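Local coordinates for protein peptidoglycan-N-acetylmuramic acid deacetylase PdaC (Bacillus subtilis subsp. subtilis str. 168, PDB 6H8N) that removes acetyl groups from N-acetylmuramic acid residues of peptidoglycan, a change that confers resistance to lysozyme, and can also deacylate short chitin oligomers, at residues Leu32-Phe42 with Tyr181-Leu189; Thr76-Ile87 with Gly111-Met122. The protein carries 1 engineered substitution. All coordinates share one frame; numbering follows the deposited sequence.

Contact 1: residues Leu32-Phe42 with Tyr181-Leu189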
loop_
_atom_site.group_PDB
_atom_site.type_symbol
_atom_site.label_atom_id
_atom_site.label_comp_id
_atom_site.label_asym_id
_atom_site.label_seq_id
_atom_site.Cartn_x
_atom_site.Cartn_y
_atom_site.Cartn_z
ATOM N N LEU A 32 -0.890 11.172 -7.745
ATOM C CA LEU A 32 -1.091 11.477 -6.336
ATOM C C LEU A 32 -0.696 12.912 -6.032
ATOM O O LEU A 32 -1.420 13.628 -5.332
ATOM C CB LEU A 32 -0.286 10.506 -5.467
ATOM C CG LEU A 32 -0.777 9.063 -5.476
ATOM C CD1 LEU A 32 0.292 8.130 -4.900
ATOM C CD2 LEU A 32 -2.085 8.933 -4.692
ATOM N N LYS A 33 0.446 13.354 -6.559
ATOM C CA LYS A 33 0.897 14.710 -6.304
ATOM C C LYS A 33 -0.073 15.729 -6.892
ATOM O O LYS A 33 -0.416 16.718 -6.230
ATOM C CB LYS A 33 2.313 14.878 -6.860
ATOM C CG LYS A 33 2.889 16.266 -6.674
ATOM C CD LYS A 33 4.414 16.267 -6.844
ATOM C CE LYS A 33 4.884 15.652 -8.146
ATOM N NZ LYS A 33 6.396 15.664 -8.256
ATOM N N LYS A 34 -0.553 15.481 -8.115
ATOM C CA LYS A 34 -1.467 16.410 -8.786
ATOM C C LYS A 34 -2.749 16.580 -7.992
ATOM O O LYS A 34 -3.258 17.697 -7.846
ATOM C CB LYS A 34 -1.782 15.880 -10.182
ATOM C CG LYS A 34 -2.842 16.692 -10.960
ATOM C CD LYS A 34 -3.104 16.057 -12.321
ATOM C CE LYS A 34 -4.316 16.647 -13.023
ATOM N NZ LYS A 34 -4.560 16.003 -14.361
ATOM N N TYR A 35 -3.292 15.482 -7.473
ATOM C CA TYR A 35 -4.556 15.515 -6.758
ATOM C C TYR A 35 -4.386 15.651 -5.251
ATOM O O TYR A 35 -5.373 15.584 -4.517
ATOM C CB TYR A 35 -5.406 14.297 -7.139
ATOM C CG TYR A 35 -5.878 14.371 -8.570
ATOM C CD1 TYR A 35 -6.843 15.296 -8.953
ATOM C CD2 TYR A 35 -5.345 13.538 -9.544
ATOM C CE1 TYR A 35 -7.268 15.374 -10.270
ATOM C CE2 TYR A 35 -5.767 13.611 -10.872
ATOM C CZ TYR A 35 -6.729 14.531 -11.221
ATOM O OH TYR A 35 -7.151 14.613 -12.533
ATOM N N LYS A 36 -3.165 15.892 -4.780
ATOM C CA LYS A 36 -2.886 16.168 -3.378
ATOM C C LYS A 36 -3.325 15.014 -2.473
ATOM O O LYS A 36 -3.911 15.202 -1.407
ATOM C CB LYS A 36 -3.483 17.511 -2.946
ATOM C CG LYS A 36 -2.913 18.684 -3.756
ATOM C CD LYS A 36 -3.207 20.036 -3.110
ATOM C CE LYS A 36 -2.354 21.150 -3.729
ATOM N NZ LYS A 36 -2.580 21.296 -5.192
ATOM N N GLY A 37 -3.020 13.793 -2.906
ATOM C CA GLY A 37 -3.274 12.605 -2.126
ATOM C C GLY A 37 -1.984 11.841 -1.855
ATOM O O GLY A 37 -0.934 12.123 -2.434
ATOM N N HIS A 38 -2.085 10.861 -0.955
ATOM C CA HIS A 38 -0.966 9.978 -0.649
ATOM C C HIS A 38 -1.425 8.541 -0.764
ATOM O O HIS A 38 -2.627 8.256 -0.829
ATOM C CB HIS A 38 -0.389 10.247 0.746
ATOM C CG HIS A 38 0.270 11.582 0.853
ATOM N ND1 HIS A 38 -0.118 12.529 1.773
ATOM C CD2 HIS A 38 1.261 12.145 0.127
ATOM C CE1 HIS A 38 0.629 13.611 1.626
ATOM N NE2 HIS A 38 1.460 13.411 0.618
ATOM N N ALA A 39 -0.456 7.626 -0.800
ATOM C CA ALA A 39 -0.737 6.202 -0.886
ATOM C C ALA A 39 0.359 5.437 -0.158
ATOM O O ALA A 39 1.288 6.016 0.420
ATOM C CB ALA A 39 -0.854 5.757 -2.341
ATOM N N THR A 40 0.227 4.114 -0.178
ATOM C CA THR A 40 1.172 3.228 0.473
ATOM C C THR A 40 1.668 2.236 -0.565
ATOM O O THR A 40 0.852 1.608 -1.251
ATOM C CB THR A 40 0.506 2.461 1.626
ATOM O OG1 THR A 40 -0.152 3.401 2.484
ATOM C CG2 THR A 40 1.545 1.711 2.441
ATOM N N PHE A 41 2.984 2.119 -0.708
ATOM C CA PHE A 41 3.624 1.282 -1.717
ATOM C C PHE A 41 4.292 0.118 -1.010
ATOM O O PHE A 41 5.197 0.326 -0.190
ATOM C CB PHE A 41 4.646 2.102 -2.505
ATOM C CG PHE A 41 4.023 3.171 -3.347
ATOM C CD1 PHE A 41 3.681 4.394 -2.808
ATOM C CD2 PHE A 41 3.730 2.929 -4.691
ATOM C CE1 PHE A 41 3.055 5.372 -3.599
ATOM C CE2 PHE A 41 3.102 3.889 -5.471
ATOM C CZ PHE A 41 2.782 5.116 -4.928
ATOM N N PHE A 42 3.850 -1.097 -1.327
ATOM C CA PHE A 42 4.428 -2.320 -0.788
ATOM C C PHE A 42 5.408 -2.829 -1.829
ATOM O O PHE A 42 5.016 -3.335 -2.889
ATOM C CB PHE A 42 3.316 -3.305 -0.450
ATOM C CG PHE A 42 2.519 -2.877 0.743
ATOM C CD1 PHE A 42 2.942 -3.210 2.010
ATOM C CD2 PHE A 42 1.380 -2.078 0.603
ATOM C CE1 PHE A 42 2.240 -2.785 3.133
ATOM C CE2 PHE A 42 0.673 -1.655 1.725
ATOM C CZ PHE A 42 1.102 -2.030 2.985
ATOM N N TYR A 181 -13.073 12.110 -1.030
ATOM C CA TYR A 181 -12.241 11.270 -0.182
ATOM C C TYR A 181 -10.891 11.920 0.080
ATOM O O TYR A 181 -10.293 12.528 -0.808
ATOM C CB TYR A 181 -11.970 9.939 -0.864
ATOM C CG TYR A 181 -13.105 8.978 -0.899
ATOM C CD1 TYR A 181 -14.016 8.999 -1.943
ATOM C CD2 TYR A 181 -13.254 8.018 0.083
ATOM C CE1 TYR A 181 -15.047 8.091 -2.005
ATOM C CE2 TYR A 181 -14.276 7.106 0.039
ATOM C CZ TYR A 181 -15.178 7.148 -1.007
ATOM O OH TYR A 181 -16.180 6.213 -1.030
ATOM N N GLN A 182 -10.397 11.741 1.304
ATOM C CA GLN A 182 -9.002 11.960 1.645
ATOM C C GLN A 182 -8.252 10.668 1.358
ATOM O O GLN A 182 -8.594 9.606 1.891
ATOM C CB GLN A 182 -8.875 12.328 3.122
ATOM C CG GLN A 182 -9.636 13.580 3.505
ATOM C CD GLN A 182 -9.785 13.741 4.989
ATOM O OE1 GLN A 182 -9.117 14.566 5.603
ATOM N NE2 GLN A 182 -10.648 12.930 5.588
ATOM N N LEU A 183 -7.264 10.761 0.480
ATOM C CA LEU A 183 -6.420 9.626 0.117
ATOM C C LEU A 183 -5.262 9.574 1.104
ATOM O O LEU A 183 -4.323 10.370 1.019
ATOM C CB LEU A 183 -5.934 9.756 -1.325
ATOM C CG LEU A 183 -6.917 9.295 -2.408
ATOM C CD1 LEU A 183 -8.267 9.978 -2.330
ATOM C CD2 LEU A 183 -6.283 9.495 -3.778
ATOM N N VAL A 184 -5.323 8.620 2.018
ATOM C CA VAL A 184 -4.421 8.551 3.159
ATOM C C VAL A 184 -3.568 7.290 3.083
ATOM O O VAL A 184 -3.892 6.332 2.383
ATOM C CB VAL A 184 -5.191 8.632 4.495
ATOM C CG1 VAL A 184 -6.077 9.873 4.510
ATOM C CG2 VAL A 184 -6.045 7.415 4.717
ATOM N N THR A 185 -2.483 7.285 3.858
ATOM C CA THR A 185 -1.641 6.105 3.958
ATOM C C THR A 185 -2.306 5.073 4.868
ATOM O O THR A 185 -3.271 5.356 5.590
ATOM C CB THR A 185 -0.272 6.455 4.533
ATOM O OG1 THR A 185 -0.450 6.853 5.899
ATOM C CG2 THR A 185 0.413 7.554 3.744
ATOM N N VAL A 186 -1.779 3.856 4.839
ATOM C CA VAL A 186 -2.301 2.805 5.708
ATOM C C VAL A 186 -2.211 3.209 7.176
ATOM O O VAL A 186 -3.164 3.022 7.951
ATOM C CB VAL A 186 -1.596 1.469 5.407
ATOM C CG1 VAL A 186 -1.846 0.416 6.496
ATOM C CG2 VAL A 186 -2.031 0.944 4.059
ATOM N N SER A 187 -1.071 3.753 7.591
ATOM C CA SER A 187 -0.933 4.167 8.991
ATOM C C SER A 187 -1.863 5.329 9.331
ATOM O O SER A 187 -2.392 5.393 10.448
ATOM C CB SER A 187 0.524 4.489 9.295
ATOM O OG SER A 187 1.283 3.290 9.217
ATOM N N GLN A 188 -2.087 6.256 8.392
ATOM C CA GLN A 188 -3.017 7.343 8.643
ATOM C C GLN A 188 -4.436 6.820 8.786
ATOM O O GLN A 188 -5.208 7.330 9.606
ATOM C CB GLN A 188 -2.938 8.377 7.533
ATOM C CG GLN A 188 -1.694 9.239 7.601
ATOM C CD GLN A 188 -1.432 10.037 6.340
ATOM O OE1 GLN A 188 -2.028 9.818 5.286
ATOM N NE2 GLN A 188 -0.492 10.975 6.438
ATOM N N LEU A 189 -4.805 5.810 7.997
ATOM C CA LEU A 189 -6.130 5.222 8.127
ATOM C C LEU A 189 -6.295 4.560 9.495
ATOM O O LEU A 189 -7.343 4.712 10.141
ATOM C CB LEU A 189 -6.342 4.216 7.004
ATOM C CG LEU A 189 -7.638 3.406 7.101
ATOM C CD1 LEU A 189 -8.846 4.309 7.063
ATOM C CD2 LEU A 189 -7.661 2.344 5.994
HETATM O O HOH W 1 -6.657 13.325 -0.639
HETATM O O HOH W 2 -4.425 13.172 1.366
HETATM O O HOH W 3 -4.713 6.562 -0.392
HETATM O O HOH W 4 -2.064 11.878 3.596
HETATM O O HOH W 5 -2.636 4.042 1.463
#
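Thr40 and Val186 make the central polar grip between Leu32-Phe42 and Tyr181-Leu189: the amide N of Val186 donates to Thr40 OG1 over 2.9 Å, with an N-H...O angle of 156°. The hydroxyl can meet this N-H because OG1 lies anti to its own carbonyl carbon (chi1 -52°), and it also donates to a water, 2.8 Å from OG1, that in turn donates to Val184 O. OG1 thus accepts from one partner and donates to the other. The two side chains cross at about a right angle, and CG2 of Val186 sits 3.5 Å from that same OG1 while reaching on to the edge of the Phe42 ring, near its plane.

A single backbone bond joins the two segments: His38 N donates to Leu183 O at 3.0 Å, from above the carbonyl plane. Two residues beyond Leu183, the CG2 methyl of Thr185 rests against Ala39 O and His38 CB. Near the end of helix 22-35, Leu183 points toward Leu32-Phe42 and lays its CB against the CA of Gly37, 4.0 Å away, while its CD2 faces CD2 of Leu32. A water lying in the plane of the His38 ring, at its edge, links ND1 to Gln188 OE1.

Behind this first shell stands a capping box. Gln188 N donates to Thr185 OG1 at 3.0 Å and Thr185 N returns a bond to Gln188 OE1, which ties down the first turn of helix 186-197 and probably helps to hold the Val186 N-H in line with Thr40. Lys36, with positive phi, closes helix 22-35 in a Schellman motif. Strands 40-43 and 182-183 both pair in parallel with strand 11-17, Thr40 bonding through its backbone to Leu14 and Phe16; this alternation of helix and parallel strand is that of the distorted beta/alpha barrel of the NodB family.

Contact 2: residues Thr76-Ile87 with Gly111-Met122. With PO4 (phosphate ion), chain E.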
loop_
_atom_site.group_PDB
_atom_site.type_symbol
_atom_site.label_atom_id
_atom_site.label_comp_id
_atom_site.label_asym_id
_atom_site.label_seq_id
_atom_site.Cartn_x
_atom_site.Cartn_y
_atom_site.Cartn_z
ATOM N N THR A 76 4.724 -18.983 2.899
ATOM C CA THR A 76 4.352 -20.226 3.561
ATOM C C THR A 76 4.909 -21.455 2.849
ATOM O O THR A 76 4.823 -22.552 3.414
ATOM C CB THR A 76 2.829 -20.307 3.656
ATOM O OG1 THR A 76 2.269 -20.161 2.352
ATOM C CG2 THR A 76 2.287 -19.211 4.565
ATOM N N ARG A 77 5.454 -21.317 1.636
ATOM C CA ARG A 77 6.163 -22.412 0.974
ATOM C C ARG A 77 7.605 -22.532 1.444
ATOM O O ARG A 77 8.272 -23.512 1.096
ATOM C CB ARG A 77 6.203 -22.222 -0.554
ATOM C CG ARG A 77 4.858 -22.201 -1.290
ATOM C CD ARG A 77 4.610 -23.430 -2.156
ATOM N NE ARG A 77 5.724 -23.807 -3.033
ATOM C CZ ARG A 77 5.766 -23.638 -4.355
ATOM N NH1 ARG A 77 4.761 -23.087 -5.019
ATOM N NH2 ARG A 77 6.836 -24.037 -5.033
ATOM N N LEU A 78 8.104 -21.550 2.192
ATOM C CA LEU A 78 9.482 -21.509 2.652
ATOM C C LEU A 78 9.575 -21.950 4.109
ATOM O O LEU A 78 8.588 -21.981 4.839
ATOM C CB LEU A 78 10.020 -20.078 2.525
ATOM C CG LEU A 78 9.913 -19.417 1.152
ATOM C CD1 LEU A 78 10.484 -17.997 1.194
ATOM C CD2 LEU A 78 10.607 -20.224 0.081
ATOM N N SER A 79 10.797 -22.264 4.538
ATOM C CA SER A 79 11.059 -22.371 5.963
ATOM C C SER A 79 10.942 -20.995 6.601
ATOM O O SER A 79 11.019 -19.961 5.926
ATOM C CB SER A 79 12.471 -22.889 6.210
ATOM O OG SER A 79 13.423 -21.883 5.902
ATOM N N VAL A 80 10.741 -20.987 7.915
ATOM C CA VAL A 80 10.645 -19.723 8.633
ATOM C C VAL A 80 11.914 -18.918 8.428
ATOM O O VAL A 80 11.862 -17.704 8.190
ATOM C CB VAL A 80 10.338 -19.975 10.121
ATOM C CG1 VAL A 80 10.376 -18.678 10.911
ATOM C CG2 VAL A 80 8.976 -20.642 10.257
ATOM N N LYS A 81 13.071 -19.582 8.485
ATOM C CA LYS A 81 14.345 -18.902 8.274
ATOM C C LYS A 81 14.389 -18.231 6.904
ATOM O O LYS A 81 14.809 -17.077 6.783
ATOM C CB LYS A 81 15.505 -19.898 8.440
ATOM N N GLU A 82 13.987 -18.950 5.849
ATOM C CA GLU A 82 14.030 -18.392 4.501
ATOM C C GLU A 82 13.028 -17.253 4.348
ATOM O O GLU A 82 13.323 -16.243 3.686
ATOM C CB GLU A 82 13.713 -19.480 3.476
ATOM C CG GLU A 82 14.783 -20.557 3.337
ATOM C CD GLU A 82 14.332 -21.731 2.469
ATOM O OE1 GLU A 82 13.113 -22.023 2.426
ATOM O OE2 GLU A 82 15.203 -22.362 1.829
ATOM N N ALA A 83 11.846 -17.403 4.947
ATOM C CA ALA A 83 10.839 -16.352 4.859
ATOM C C ALA A 83 11.316 -15.097 5.573
ATOM O O ALA A 83 11.149 -13.980 5.059
ATOM C CB ALA A 83 9.516 -16.829 5.453
ATOM N N LEU A 84 11.908 -15.253 6.764
ATOM C CA LEU A 84 12.423 -14.093 7.482
ATOM C C LEU A 84 13.542 -13.422 6.706
ATOM O O LEU A 84 13.660 -12.191 6.734
ATOM C CB LEU A 84 12.875 -14.498 8.892
ATOM C CG LEU A 84 11.741 -14.947 9.808
ATOM C CD1 LEU A 84 12.301 -15.425 11.155
ATOM C CD2 LEU A 84 10.697 -13.849 10.018
ATOM N N LYS A 85 14.359 -14.186 5.988
ATOM C CA LYS A 85 15.399 -13.586 5.168
ATOM C C LYS A 85 14.804 -12.742 4.040
ATOM O O LYS A 85 15.349 -11.684 3.699
ATOM C CB LYS A 85 16.326 -14.661 4.623
ATOM C CG LYS A 85 17.528 -14.125 3.909
ATOM C CD LYS A 85 18.501 -15.248 3.604
ATOM C CE LYS A 85 19.839 -14.703 3.149
ATOM N NZ LYS A 85 19.710 -13.817 1.968
ATOM N N GLN A 86 13.713 -13.209 3.419
ATOM C CA GLN A 86 13.032 -12.403 2.406
ATOM C C GLN A 86 12.624 -11.051 2.983
ATOM O O GLN A 86 12.833 -10.001 2.358
ATOM C CB GLN A 86 11.793 -13.148 1.911
ATOM C CG GLN A 86 12.063 -14.269 0.925
ATOM C CD GLN A 86 12.173 -13.780 -0.492
ATOM O OE1 GLN A 86 11.580 -12.765 -0.878
ATOM N NE2 GLN A 86 12.923 -14.501 -1.303
ATOM N N ILE A 87 12.049 -11.070 4.176
ATOM C CA ILE A 87 11.587 -9.839 4.808
ATOM C C ILE A 87 12.766 -8.981 5.238
ATOM O O ILE A 87 12.817 -7.781 4.943
ATOM C CB ILE A 87 10.645 -10.162 5.982
ATOM C CG1 ILE A 87 9.415 -10.939 5.496
ATOM C CG2 ILE A 87 10.222 -8.891 6.721
ATOM C CD1 ILE A 87 8.675 -10.357 4.328
ATOM N N GLY A 111 -0.352 -14.730 1.809
ATOM C CA GLY A 111 -0.036 -15.972 2.492
ATOM C C GLY A 111 0.799 -15.786 3.735
ATOM O O GLY A 111 1.941 -15.334 3.661
ATOM N N ILE A 112 0.246 -16.196 4.876
ATOM C CA ILE A 112 0.890 -15.988 6.164
ATOM C C ILE A 112 0.367 -17.048 7.123
ATOM O O ILE A 112 -0.686 -17.652 6.895
ATOM C CB ILE A 112 0.586 -14.555 6.678
ATOM C CG1 ILE A 112 1.457 -14.230 7.893
ATOM C CG2 ILE A 112 -0.900 -14.398 7.013
ATOM C CD1 ILE A 112 1.458 -12.771 8.239
ATOM N N ASN A 113 1.106 -17.277 8.201
ATOM C CA ASN A 113 0.631 -18.131 9.281
ATOM C C ASN A 113 1.049 -17.509 10.608
ATOM O O ASN A 113 1.779 -16.513 10.654
ATOM C CB ASN A 113 1.105 -19.584 9.109
ATOM C CG ASN A 113 2.601 -19.700 8.975
ATOM O OD1 ASN A 113 3.355 -18.996 9.643
ATOM N ND2 ASN A 113 3.043 -20.592 8.103
ATOM N N ASP A 114 0.559 -18.100 11.702
ATOM C CA ASP A 114 0.773 -17.514 13.021
ATOM C C ASP A 114 2.249 -17.483 13.397
ATOM O O ASP A 114 2.703 -16.537 14.052
ATOM C CB ASP A 114 -0.042 -18.288 14.061
ATOM C CG ASP A 114 -1.494 -17.858 14.099
ATOM O OD1 ASP A 114 -1.904 -17.053 13.235
ATOM O OD2 ASP A 114 -2.229 -18.332 14.995
ATOM N N GLU A 115 3.018 -18.489 12.984
ATOM C CA GLU A 115 4.435 -18.507 13.318
ATOM C C GLU A 115 5.169 -17.368 12.627
ATOM O O GLU A 115 6.002 -16.690 13.236
ATOM C CB GLU A 115 5.050 -19.844 12.921
ATOM C CG GLU A 115 6.483 -19.995 13.388
ATOM C CD GLU A 115 6.600 -20.001 14.905
ATOM O OE1 GLU A 115 5.598 -20.299 15.590
ATOM O OE2 GLU A 115 7.693 -19.689 15.415
ATOM N N LEU A 116 4.896 -17.163 11.338
ATOM C CA LEU A 116 5.524 -16.050 10.635
ATOM C C LEU A 116 5.086 -14.722 11.221
ATOM O O LEU A 116 5.906 -13.813 11.394
ATOM C CB LEU A 116 5.188 -16.111 9.146
ATOM C CG LEU A 116 5.832 -17.241 8.356
ATOM C CD1 LEU A 116 5.409 -17.156 6.899
ATOM C CD2 LEU A 116 7.344 -17.194 8.478
ATOM N N ARG A 117 3.795 -14.594 11.534
ATOM C CA ARG A 117 3.300 -13.382 12.177
ATOM C C ARG A 117 4.132 -13.047 13.401
ATOM O O ARG A 117 4.632 -11.926 13.545
ATOM C CB ARG A 117 1.847 -13.582 12.595
ATOM C CG ARG A 117 0.837 -12.960 11.683
ATOM C CD ARG A 117 -0.562 -13.220 12.184
ATOM N NE ARG A 117 -1.496 -13.349 11.075
ATOM C CZ ARG A 117 -2.065 -12.323 10.453
ATOM N NH1 ARG A 117 -1.797 -11.079 10.830
ATOM N NH2 ARG A 117 -2.905 -12.542 9.452
ATOM N N SER A 118 4.292 -14.018 14.303
ATOM C CA SER A 118 4.979 -13.741 15.559
ATOM C C SER A 118 6.452 -13.435 15.339
ATOM O O SER A 118 7.022 -12.611 16.061
ATOM C CB SER A 118 4.800 -14.902 16.541
ATOM O OG SER A 118 5.303 -16.112 16.014
ATOM N N GLN A 119 7.078 -14.054 14.342
ATOM C CA GLN A 119 8.508 -13.872 14.150
ATOM C C GLN A 119 8.864 -12.645 13.324
ATOM O O GLN A 119 9.980 -12.136 13.449
ATOM C CB GLN A 119 9.109 -15.115 13.498
ATOM C CG GLN A 119 8.866 -16.381 14.301
ATOM C CD GLN A 119 10.136 -17.011 14.787
ATOM O OE1 GLN A 119 11.104 -17.156 14.038
ATOM N NE2 GLN A 119 10.151 -17.396 16.063
ATOM N N MET A 120 7.962 -12.158 12.466
ATOM C CA MET A 120 8.305 -11.002 11.636
ATOM C C MET A 120 8.314 -9.712 12.443
ATOM O O MET A 120 9.054 -8.782 12.104
ATOM C CB MET A 120 7.335 -10.868 10.467
ATOM C CG MET A 120 7.569 -11.837 9.326
ATOM S SD MET A 120 6.461 -11.508 7.933
ATOM C CE MET A 120 4.863 -11.637 8.721
ATOM N N LYS A 121 7.485 -9.621 13.483
ATOM C CA LYS A 121 7.456 -8.440 14.345
ATOM C C LYS A 121 7.145 -7.181 13.540
ATOM O O LYS A 121 7.743 -6.124 13.742
ATOM C CB LYS A 121 8.761 -8.284 15.128
ATOM N N MET A 122 6.208 -7.306 12.606
ATOM C CA MET A 122 5.749 -6.193 11.793
ATOM C C MET A 122 4.234 -6.227 11.770
ATOM O O MET A 122 3.616 -7.234 12.100
ATOM C CB MET A 122 6.311 -6.269 10.366
ATOM C CG MET A 122 7.837 -6.151 10.328
ATOM S SD MET A 122 8.535 -6.190 8.676
ATOM C CE MET A 122 8.086 -4.582 8.050
HETATM P P PO4 E . 16.937 -22.977 5.777
HETATM O O1 PO4 E . 15.491 -23.187 6.165
HETATM O O2 PO4 E . 17.203 -23.609 4.432
HETATM O O3 PO4 E . 17.243 -21.495 5.706
HETATM O O4 PO4 E . 17.809 -23.608 6.845
#
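Two helices of the NodB homology domain, the C-terminal polysaccharide deacetylase part of the longer membrane protein PdaC, pack here through apolar side chains, the segments of helix 80-98 and helix 114-120 running in roughly the same direction, 47° apart, with axes 10.6 Å from each other at closest approach. Leu116 fills the middle: its CD2 lies 3.7 Å from the CB of Ala83 and also meets CG1 of Val80, the two side chains sliding past each other in opposite directions.

Gln119 lies along the outer margin. Its chain bends at chi2 (-117°), bringing OE1 3.6 Å from both Val80 CG1 and Leu84 CD1, so the amide oxygen rests on methyl groups. The other branch of Leu84 turns to Met120, CD2 to CG at 3.8 Å. Sulfur takes over at the inner end, where Ile87 is touched by two methionines through different branches: CG1 meets Met120 SD, and CG2 lies 3.7 Å from Met122 SD. At the far end the CG2 methyl of Thr76 rests against the backbone of Gly111 and Ile112, nearest to Ile112 N at 3.7 Å.

Both helices begin with a side-chain cap. Asn113 OD1 accepts from Leu116 N almost straight on, with a C=O...N angle of 174°, which helps to set the turn that presents Leu116. Ser79 and Glu82 form a capping box at the start of the other helix, and a phosphate ion, probably from the crystallisation liquor, lies beside Ser79.

Val105 of strand 104-105 touches Ile87, Met120 and Met122, while Val124 of strand 123-124 meets Ile112 and Arg117. The helices thus lie against the small two-stranded parallel sheet, and Gln86 of helix 80-98 is hydrogen-bonded to Trp70 and Ser71.

In the fold
Contact 1 and contact 2 lie on opposite sides of the chain's centre, their own centres 28 Å apart and their nearest atoms about 8 Å apart, without touching. In sequence, contact 2 is nested inside the long loop that contact 1 closes. Contact 1 comes nearer the metal site of Asp18, His68 and His72: the Phe42 side chain is about 7 Å from the zinc ion and about 4 Å from the side chains of His68 and of Ser17, the engineered residue at the probable proton-acceptor position. Contact 2 stands further back: Gly111 is about 11 Å from the zinc ion, and the Ile87 side chain about 7 Å from that of His68.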